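Local coordinates for cytosolic protein (Streptococcus thermophilus, PDB 2QZI), which is of unknown function but belongs to the DUF1827 family and can bind sodium ions, at residues D25-E30 against F41-K46. Sequence-based numbering, arbitrary orientation. Where two conformers were deposited one is given.
Sequences DAFLVE and FTQAPK. With NA (sodium ion), chain F; NA (sodium ion), chain E.
Phe27 and Gln43 meet at a classic beta bulge that opens the pairing of two antiparallel strands, 28-34 and 37-44, of a beta hairpin. The amides of Phe27 and Leu28 both donate to Gln43 O, at 2.9 Å from Phe27 N and 3.2 Å from Leu28 N. Phe27 CG sits between its own backbone N and carbonyl carbon (chi1 61°), and one ring face is turned to this doubly gripped oxygen, which stands 3.7 Å above the plane, over the ring centre. The Gln43 chain, extended with CG anti to the backbone N (chi1 -167°), runs alongside the ring in the same direction. Its amide carbon CD comes within 3.4 Å of Phe27 CZ, the amide and ring planes 48° apart, while Pro45 CD approaches the ring edge. Beyond the bulge the pairing is regular: Leu28 O accepts from Gln43 N, while Glu30 N donates to Phe41 O and Phe41 N to Glu30 O, both at 2.7 Å. On the face bearing Gln43, Leu28 CD2 approaches Phe41 CE2; Glu30 OE1, bonded to Tyr32 OH, lies at the ring edge, 4.0 Å from Phe41 CD2. On the other face Thr42 OG1 binds a sodium ion at 2.6 Å, with His47 O as a further ligand. A water on that ion donates to Asp25 OD1, whereas OD2 is hydrogen-bonded to His47 NE2 and receives a second water that also donates to Pro45 O. Ala26 O, with Leu21 O, Thr24 O and a water, binds another sodium ion. The contact thus joins an apolar and amide cover over the bulge to a hydrated, sodium-binding side, where the Asp25 carboxylate may partly balance, through the bridging water, the charge of the ion on Thr42.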
loop_
_atom_site.group_PDB
_atom_site.type_symbol
_atom_site.label_atom_id
_atom_site.label_comp_id
_atom_site.label_asym_id
_atom_site.label_seq_id
_atom_site.Cartn_x
_atom_site.Cartn_y
_atom_site.Cartn_z
ATOM N N ASP A 25 3.279 0.011 14.416
ATOM C CA ASP A 25 4.648 0.495 14.166
ATOM C C ASP A 25 4.766 1.482 12.989
ATOM O O ASP A 25 5.810 2.138 12.804
ATOM C CB ASP A 25 5.676 -0.667 14.071
ATOM C CG ASP A 25 5.440 -1.574 12.882
ATOM O OD1 ASP A 25 4.337 -1.538 12.246
ATOM O OD2 ASP A 25 6.368 -2.369 12.578
ATOM N N ALA A 26 3.689 1.649 12.225
ATOM C CA ALA A 26 3.695 2.627 11.126
ATOM C C ALA A 26 3.986 4.021 11.654
ATOM O O ALA A 26 3.414 4.418 12.641
ATOM C CB ALA A 26 2.345 2.620 10.356
ATOM N N PHE A 27 4.905 4.742 11.024
ATOM C CA PHE A 27 5.039 6.206 11.221
ATOM C C PHE A 27 4.551 7.043 10.006
ATOM O O PHE A 27 4.383 8.309 10.057
ATOM C CB PHE A 27 6.497 6.525 11.584
ATOM C CG PHE A 27 7.514 6.144 10.520
ATOM C CD1 PHE A 27 8.504 5.182 10.790
ATOM C CD2 PHE A 27 7.569 6.846 9.303
ATOM C CE1 PHE A 27 9.501 4.888 9.844
ATOM C CE2 PHE A 27 8.531 6.579 8.365
ATOM C CZ PHE A 27 9.490 5.568 8.615
ATOM N N LEU A 28 4.254 6.352 8.915
ATOM C CA LEU A 28 3.535 7.010 7.811
ATOM C C LEU A 28 2.370 6.132 7.364
ATOM O O LEU A 28 2.527 4.907 7.198
ATOM C CB LEU A 28 4.503 7.273 6.647
ATOM C CG LEU A 28 3.982 7.694 5.282
ATOM C CD1 LEU A 28 3.313 9.089 5.322
ATOM C CD2 LEU A 28 5.185 7.684 4.325
ATOM N N VAL A 29 1.216 6.751 7.196
ATOM C CA VAL A 29 0.013 6.086 6.747
ATOM C C VAL A 29 -0.700 6.967 5.740
ATOM O O VAL A 29 -1.056 8.127 6.023
ATOM C CB VAL A 29 -0.996 5.786 7.881
ATOM C CG1 VAL A 29 -2.228 4.985 7.313
ATOM C CG2 VAL A 29 -0.365 5.025 9.097
ATOM N N GLU A 30 -0.916 6.418 4.558
ATOM C CA GLU A 30 -1.644 7.148 3.531
ATOM C C GLU A 30 -2.667 6.250 2.878
ATOM O O GLU A 30 -2.478 5.031 2.841
ATOM C CB GLU A 30 -0.664 7.627 2.495
ATOM C CG GLU A 30 0.474 8.353 3.117
ATOM C CD GLU A 30 1.213 9.207 2.142
ATOM O OE1 GLU A 30 1.377 8.802 0.974
ATOM O OE2 GLU A 30 1.684 10.273 2.573
ATOM N N PHE A 41 -1.297 2.624 2.290
ATOM C CA PHE A 41 0.172 2.577 2.190
ATOM C C PHE A 41 0.779 3.034 3.515
ATOM O O PHE A 41 0.450 4.115 3.986
ATOM C CB PHE A 41 0.585 3.578 1.115
ATOM C CG PHE A 41 2.076 3.759 0.959
ATOM C CD1 PHE A 41 2.911 2.660 0.692
ATOM C CD2 PHE A 41 2.654 5.023 1.070
ATOM C CE1 PHE A 41 4.279 2.843 0.538
ATOM C CE2 PHE A 41 4.058 5.213 0.956
ATOM C CZ PHE A 41 4.861 4.110 0.694
ATOM N N THR A 42 1.749 2.277 4.025
ATOM C CA THR A 42 2.450 2.605 5.274
ATOM C C THR A 42 3.964 2.366 5.196
ATOM O O THR A 42 4.406 1.568 4.399
ATOM C CB THR A 42 1.971 1.722 6.476
ATOM O OG1 THR A 42 2.446 0.380 6.351
ATOM C CG2 THR A 42 0.411 1.681 6.663
ATOM N N GLN A 43 4.730 3.107 6.022
ATOM C CA GLN A 43 6.142 2.903 6.274
ATOM C C GLN A 43 6.307 2.796 7.775
ATOM O O GLN A 43 5.687 3.545 8.483
ATOM C CB GLN A 43 7.081 3.989 5.744
ATOM C CG GLN A 43 8.603 3.425 5.823
ATOM C CD GLN A 43 9.608 4.426 5.366
ATOM O OE1 GLN A 43 9.223 5.542 5.010
ATOM N NE2 GLN A 43 10.908 4.059 5.373
ATOM N N ALA A 44 7.179 1.877 8.221
ATOM C CA ALA A 44 7.513 1.580 9.605
ATOM C C ALA A 44 9.007 1.184 9.592
ATOM O O ALA A 44 9.528 0.871 8.536
ATOM C CB ALA A 44 6.689 0.320 10.117
ATOM N N PRO A 45 9.692 1.195 10.755
ATOM C CA PRO A 45 11.016 0.594 10.707
ATOM C C PRO A 45 10.929 -0.797 10.085
ATOM O O PRO A 45 10.061 -1.576 10.467
ATOM C CB PRO A 45 11.456 0.505 12.225
ATOM C CG PRO A 45 10.727 1.750 12.858
ATOM C CD PRO A 45 9.350 1.716 12.097
ATOM N N LYS A 46 11.812 -1.083 9.135
ATOM C CA LYS A 46 12.067 -2.449 8.639
ATOM C C LYS A 46 11.074 -2.815 7.526
ATOM O O LYS A 46 11.270 -3.817 6.862
ATOM C CB LYS A 46 12.075 -3.495 9.769
ATOM C CG LYS A 46 13.147 -3.261 10.766
ATOM C CD LYS A 46 14.609 -3.443 10.221
ATOM C CE LYS A 46 15.634 -2.882 11.241
ATOM N NZ LYS A 46 17.110 -3.046 10.863
HETATM NA NA NA F . 4.765 -0.373 7.156
HETATM NA NA NA E . 3.229 4.224 15.013
HETATM O O HOH W 1 8.834 -2.077 13.032
HETATM O O HOH W 2 3.564 -1.045 9.683
HETATM O O HOH W 3 5.308 3.916 16.295
#